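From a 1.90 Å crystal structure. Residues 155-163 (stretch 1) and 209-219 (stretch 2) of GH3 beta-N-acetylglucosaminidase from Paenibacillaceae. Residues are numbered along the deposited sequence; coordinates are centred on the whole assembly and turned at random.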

ATOM      1  N   GLY A 155      -0.667   9.038  -8.713  1.00 16.67           N
ATOM      2  CA  GLY A 155      -0.019  10.201  -9.284  1.00 17.77           C
ATOM      3  C   GLY A 155      -0.487  11.476  -8.611  1.00 18.43           C
ATOM      4  O   GLY A 155      -1.168  11.448  -7.583  1.00 18.48           O
ATOM      5  N   GLY A 156      -0.115  12.592  -9.229  1.00 18.29           N
ATOM      6  CA  GLY A 156      -0.264  13.912  -8.650  1.00 18.63           C
ATOM      7  C   GLY A 156      -1.467  14.723  -9.085  1.00 22.28           C
ATOM      8  O   GLY A 156      -1.556  15.902  -8.720  1.00 20.19           O
ATOM      9  N   THR A 157      -2.411  14.146  -9.824  1.00 20.96           N
ATOM     10  CA  THR A 157      -3.619  14.876 -10.184  1.00 23.58           C
ATOM     11  C   THR A 157      -4.848  14.133  -9.689  1.00 22.40           C
ATOM     12  O   THR A 157      -4.877  12.899  -9.655  1.00 20.17           O
ATOM     13  CB  THR A 157      -3.748  15.094 -11.694  1.00 20.17           C
ATOM     14  OG1 THR A 157      -3.785  13.830 -12.359  1.00 21.21           O
ATOM     15  CG2 THR A 157      -2.599  15.937 -12.220  1.00 24.97           C
ATOM     16  N   ALA A 158      -5.868  14.908  -9.315  1.00 22.16           N
ATOM     17  CA  ALA A 158      -7.131  14.314  -8.902  1.00 20.99           C
ATOM     18  C   ALA A 158      -7.744  13.487 -10.025  1.00 22.93           C
ATOM     19  O   ALA A 158      -8.321  12.423  -9.776  1.00 22.25           O
ATOM     20  CB  ALA A 158      -8.104  15.407  -8.456  1.00 21.65           C
ATOM     21  N   GLU A 159      -7.620  13.959 -11.270  1.00 20.95           N
ATOM     22  CA  GLU A 159      -8.255  13.268 -12.390  1.00 23.80           C
ATOM     23  C   GLU A 159      -7.689  11.863 -12.570  1.00 22.16           C
ATOM     24  O   GLU A 159      -8.440  10.895 -12.735  1.00 21.46           O
ATOM     25  CB  GLU A 159      -8.083  14.082 -13.671  1.00 25.76           C
ATOM     26  CG  GLU A 159      -8.904  13.569 -14.837  1.00 34.98           C
ATOM     27  CD  GLU A 159      -8.196  12.497 -15.656  1.00 35.38           C
ATOM     28  OE1 GLU A 159      -6.959  12.328 -15.522  1.00 37.43           O
ATOM     29  OE2 GLU A 159      -8.888  11.816 -16.447  1.00 43.33           O
ATOM     30  N   LEU A 160      -6.360  11.738 -12.566  1.00 21.01           N
ATOM     31  CA  LEU A 160      -5.740  10.432 -12.775  1.00 21.94           C
ATOM     32  C   LEU A 160      -6.052   9.485 -11.622  1.00 19.73           C
ATOM     33  O   LEU A 160      -6.411   8.322 -11.841  1.00 19.87           O
ATOM     34  CB  LEU A 160      -4.228  10.589 -12.936  1.00 21.97           C
ATOM     35  CG  LEU A 160      -3.481   9.262 -13.108  1.00 22.18           C
ATOM     36  CD1 LEU A 160      -3.774   8.683 -14.478  1.00 20.89           C
ATOM     37  CD2 LEU A 160      -1.977   9.449 -12.894  1.00 22.75           C
ATOM     38  N   VAL A 161      -5.925   9.974 -10.386  1.00 19.91           N
ATOM     39  CA  VAL A 161      -6.184   9.142  -9.210  1.00 16.84           C
ATOM     40  C   VAL A 161      -7.641   8.700  -9.168  1.00 17.70           C
ATOM     41  O   VAL A 161      -7.940   7.540  -8.859  1.00 17.26           O
ATOM     42  CB  VAL A 161      -5.765   9.894  -7.930  1.00 18.05           C
ATOM     43  CG1 VAL A 161      -6.299   9.202  -6.678  1.00 16.55           C
ATOM     44  CG2 VAL A 161      -4.239   9.999  -7.850  1.00 18.15           C
ATOM     45  N   ALA A 162      -8.575   9.601  -9.501  1.00 18.94           N
ATOM     46  CA  ALA A 162      -9.981   9.201  -9.501  1.00 19.62           C
ATOM     47  C   ALA A 162     -10.269   8.179 -10.595  1.00 20.07           C
ATOM     48  O   ALA A 162     -11.003   7.211 -10.370  1.00 20.04           O
ATOM     49  CB  ALA A 162     -10.894  10.424  -9.674  1.00 20.35           C
ATOM     50  N   ARG A 163      -9.708   8.389 -11.786  1.00 20.21           N
ATOM     51  CA  ARG A 163     -10.014   7.527 -12.923  1.00 23.11           C
ATOM     52  C   ARG A 163      -9.501   6.110 -12.688  1.00 22.93           C
ATOM     53  O   ARG A 163     -10.218   5.127 -12.915  1.00 22.09           O
ATOM     54  CB  ARG A 163      -9.403   8.127 -14.197  1.00 23.77           C
ATOM     55  CG  ARG A 163      -9.690   7.340 -15.459  1.00 30.26           C
ATOM     56  CD  ARG A 163      -9.469   8.185 -16.718  1.00 33.33           C
ATOM     57  NE  ARG A 163      -8.324   9.088 -16.596  1.00 36.47           N
ATOM     58  CZ  ARG A 163      -7.077   8.750 -16.911  1.00 30.28           C
ATOM     59  NH1 ARG A 163      -6.822   7.524 -17.342  1.00 31.78           N
ATOM     60  NH2 ARG A 163      -6.095   9.631 -16.790  1.00 33.00           N
ATOM     61  N   ASP A 209     -11.239  20.698  -1.795  1.00 20.54           N
ATOM     62  CA  ASP A 209     -12.367  20.322  -2.645  1.00 20.13           C
ATOM     63  C   ASP A 209     -11.914  19.942  -4.049  1.00 21.53           C
ATOM     64  O   ASP A 209     -12.484  19.035  -4.668  1.00 22.23           O
ATOM     65  CB  ASP A 209     -13.379  21.468  -2.741  1.00 22.39           C
ATOM     66  CG  ASP A 209     -14.177  21.656  -1.471  1.00 27.54           C
ATOM     67  OD1 ASP A 209     -14.216  20.731  -0.639  1.00 26.11           O
ATOM     68  OD2 ASP A 209     -14.767  22.742  -1.307  1.00 25.08           O
ATOM     69  N   ARG A 210     -10.915  20.632  -4.582  1.00 20.84           N
ATOM     70  CA  ARG A 210     -10.523  20.373  -5.960  1.00 24.64           C
ATOM     71  C   ARG A 210      -9.448  19.305  -6.084  1.00 24.17           C
ATOM     72  O   ARG A 210      -9.268  18.748  -7.174  1.00 23.43           O
ATOM     73  CB  ARG A 210     -10.031  21.654  -6.627  1.00 22.44           C
ATOM     74  CG  ARG A 210      -8.656  22.088  -6.213  1.00 26.84           C
ATOM     75  CD  ARG A 210      -8.195  23.293  -7.033  1.00 28.30           C
ATOM     76  NE  ARG A 210      -7.384  24.183  -6.215  1.00 31.66           N
ATOM     77  CZ  ARG A 210      -6.076  24.048  -6.037  1.00 37.91           C
ATOM     78  NH1 ARG A 210      -5.415  23.066  -6.644  1.00 34.52           N
ATOM     79  NH2 ARG A 210      -5.430  24.901  -5.256  1.00 38.24           N
ATOM     80  N   LEU A 211      -8.733  19.007  -5.007  1.00 21.88           N
ATOM     81  CA  LEU A 211      -7.653  18.034  -5.095  1.00 20.24           C
ATOM     82  C   LEU A 211      -7.938  16.840  -4.186  1.00 19.41           C
ATOM     83  O   LEU A 211      -8.513  15.846  -4.643  1.00 21.48           O
ATOM     84  CB  LEU A 211      -6.314  18.696  -4.755  1.00 19.13           C
ATOM     85  CG  LEU A 211      -5.114  17.822  -5.158  1.00 22.41           C
ATOM     86  CD1 LEU A 211      -5.071  17.650  -6.668  1.00 20.76           C
ATOM     87  CD2 LEU A 211      -3.798  18.390  -4.636  1.00 23.67           C
ATOM     88  N   GLU A 212      -7.584  16.960  -2.899  1.00 20.46           N
ATOM     89  CA  GLU A 212      -7.634  15.844  -1.946  1.00 19.31           C
ATOM     90  C   GLU A 212      -8.952  15.070  -2.007  1.00 20.83           C
ATOM     91  O   GLU A 212      -8.960  13.842  -2.133  1.00 18.51           O
ATOM     92  CB  GLU A 212      -7.412  16.376  -0.524  1.00 22.46           C
ATOM     93  CG  GLU A 212      -5.943  16.491  -0.078  1.00 20.65           C
ATOM     94  CD  GLU A 212      -5.196  17.675  -0.697  1.00 25.66           C
ATOM     95  OE1 GLU A 212      -5.829  18.522  -1.359  1.00 22.30           O
ATOM     96  OE2 GLU A 212      -3.961  17.763  -0.512  1.00 25.80           O
ATOM     97  N   LEU A 213     -10.082  15.775  -1.906  1.00 19.59           N
ATOM     98  CA  LEU A 213     -11.381  15.113  -1.765  1.00 22.21           C
ATOM     99  C   LEU A 213     -11.905  14.501  -3.063  1.00 20.61           C
ATOM    100  O   LEU A 213     -12.752  13.598  -3.004  1.00 20.16           O
ATOM    101  CB  LEU A 213     -12.415  16.112  -1.223  1.00 18.24           C
ATOM    102  CG  LEU A 213     -12.188  16.526   0.239  1.00 23.59           C
ATOM    103  CD1 LEU A 213     -13.074  17.716   0.617  1.00 23.39           C
ATOM    104  CD2 LEU A 213     -12.442  15.355   1.181  1.00 22.47           C
ATOM    105  N   ALA A 214     -11.437  14.976  -4.219  1.00 20.26           N
ATOM    106  CA  ALA A 214     -12.074  14.622  -5.489  1.00 18.72           C
ATOM    107  C   ALA A 214     -12.106  13.120  -5.759  1.00 21.43           C
ATOM    108  O   ALA A 214     -13.176  12.607  -6.129  1.00 21.49           O
ATOM    109  CB  ALA A 214     -11.393  15.389  -6.635  1.00 21.06           C
ATOM    110  N   PRO A 215     -11.012  12.362  -5.620  1.00 21.28           N
ATOM    111  CA  PRO A 215     -11.120  10.920  -5.899  1.00 21.34           C
ATOM    112  C   PRO A 215     -11.980  10.183  -4.889  1.00 20.61           C
ATOM    113  O   PRO A 215     -12.661   9.219  -5.268  1.00 19.22           O
ATOM    114  CB  PRO A 215      -9.658  10.437  -5.881  1.00 19.19           C
ATOM    115  CG  PRO A 215      -8.931  11.450  -5.089  1.00 20.99           C
ATOM    116  CD  PRO A 215      -9.626  12.764  -5.327  1.00 20.43           C
ATOM    117  N   PHE A 216     -11.997  10.619  -3.622  1.00 20.01           N
ATOM    118  CA  PHE A 216     -12.896   9.998  -2.652  1.00 20.80           C
ATOM    119  C   PHE A 216     -14.359  10.216  -3.031  1.00 19.14           C
ATOM    120  O   PHE A 216     -15.172   9.293  -2.918  1.00 18.21           O
ATOM    121  CB  PHE A 216     -12.615  10.533  -1.247  1.00 18.78           C
ATOM    122  CG  PHE A 216     -11.277  10.111  -0.702  1.00 20.13           C
ATOM    123  CD1 PHE A 216     -11.086   8.824  -0.220  1.00 17.03           C
ATOM    124  CD2 PHE A 216     -10.207  10.999  -0.682  1.00 17.12           C
ATOM    125  CE1 PHE A 216      -9.848   8.425   0.282  1.00 17.58           C
ATOM    126  CE2 PHE A 216      -8.967  10.607  -0.173  1.00 18.25           C
ATOM    127  CZ  PHE A 216      -8.794   9.324   0.317  1.00 14.89           C
ATOM    128  N   ARG A 217     -14.703  11.424  -3.490  1.00 20.93           N
ATOM    129  CA  ARG A 217     -16.066  11.699  -3.956  1.00 22.07           C
ATOM    130  C   ARG A 217     -16.455  10.765  -5.086  1.00 20.90           C
ATOM    131  O   ARG A 217     -17.569  10.233  -5.111  1.00 19.84           O
ATOM    132  CB  ARG A 217     -16.196  13.154  -4.436  1.00 23.50           C
ATOM    133  CG  ARG A 217     -16.275  14.202  -3.354  1.00 25.68           C
ATOM    134  CD  ARG A 217     -16.757  15.549  -3.937  1.00 26.14           C
ATOM    135  NE  ARG A 217     -16.008  15.932  -5.137  1.00 24.66           N
ATOM    136  CZ  ARG A 217     -15.020  16.823  -5.131  1.00 24.72           C
ATOM    137  NH1 ARG A 217     -14.664  17.410  -3.992  1.00 25.82           N
ATOM    138  NH2 ARG A 217     -14.375  17.114  -6.252  1.00 23.84           N
ATOM    139  N   GLU A 218     -15.550  10.571  -6.049  1.00 21.71           N
ATOM    140  CA  GLU A 218     -15.861   9.713  -7.183  1.00 23.16           C
ATOM    141  C   GLU A 218     -16.044   8.268  -6.748  1.00 21.61           C
ATOM    142  O   GLU A 218     -16.912   7.567  -7.277  1.00 23.66           O
ATOM    143  CB  GLU A 218     -14.761   9.819  -8.244  1.00 23.31           C
ATOM    144  CG  GLU A 218     -14.584  11.217  -8.808  1.00 30.17           C
ATOM    145  CD  GLU A 218     -15.793  11.653  -9.623  1.00 37.94           C
ATOM    146  OE1 GLU A 218     -16.525  10.760 -10.111  1.00 34.49           O
ATOM    147  OE2 GLU A 218     -16.011  12.878  -9.772  1.00 41.05           O
ATOM    148  N   ALA A 219     -15.218   7.792  -5.809  1.00 20.80           N
ATOM    149  CA  ALA A 219     -15.358   6.427  -5.301  1.00 19.11           C
ATOM    150  C   ALA A 219     -16.671   6.253  -4.550  1.00 18.75           C
ATOM    151  O   ALA A 219     -17.384   5.256  -4.729  1.00 17.91           O
ATOM    152  CB  ALA A 219     -14.178   6.079  -4.384  1.00 18.98           C
TER

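What lies at the apolar centre of the contact? Two alanines one helical turn apart, Ala158 and Ala162, point toward the other stretch and meet Ala214 and Pro215. The CB of Ala158 lies 3.8 Å from the CB of Ala214, and the CB of Ala162 lies 3.8 Å from the CA of Pro215, so the second methyl rests on backbone as much as on side chain. Val161, in its t rotamer, adds a branch to the same proline: its CG1 is 3.7 Å from the CB of Pro215. Pro215, with 59 Å² covered by stretch 1, offers a compact, puckered ring, its CG endo, to the residues facing it.

Why can the two helices come so close? Their axes approach to 8.4 Å and run in nearly the same direction, 29° apart, and the residues between them are small or compact. Where Ala162 faces Pro215, the CA atoms of the two residues are just 4.2 Å apart, so the backbones nearly meet and the methyl of Ala162 lies on Pro215. Proline also suits the early part of its helix: it has no amide hydrogen to donate, yet its carbonyl O still accepts from Ala219 N at 3.0 Å.

How does the contact continue where the helix of stretch 1 begins? Ala158 also packs against backbone, its CB 3.8 Å from Arg210 O and 3.9 Å from Leu211 O. Leu211, the first residue to leave helical angles after the preceding helix, has its CA-to-CB bond sideways, but the end of its side chain comes nearer, placing CD1 4.2 Å from Ala158 CB. The same CD1 lies 4.4 Å from Gly156 O. Just before the helix, Thr157 points away from stretch 2 and caps the start of its own helix, its OG1 accepting a weak hydrogen bond from Leu160 N at 3.3 Å.

What happens at the polar edge? No hydrogen bond crosses between the stretches, so packing carries the contact, with 298 Å² buried over both sides. Glu218 contributes its aliphatic part, CG lying 3.9 Å from Ala162 CB, while its OE1 is hydrogen-bonded elsewhere in the structure. Two other polar arrangements stay within a stretch. Glu159 and Arg163, one turn apart and both pointing away, form a salt bridge, with Arg163 NE 2.8 Å from Glu159 OE2. Arg217 reaches back along stretch 2, its NH1 and NH2 donating to Asp209 O at 2.8 Å and 3.1 Å.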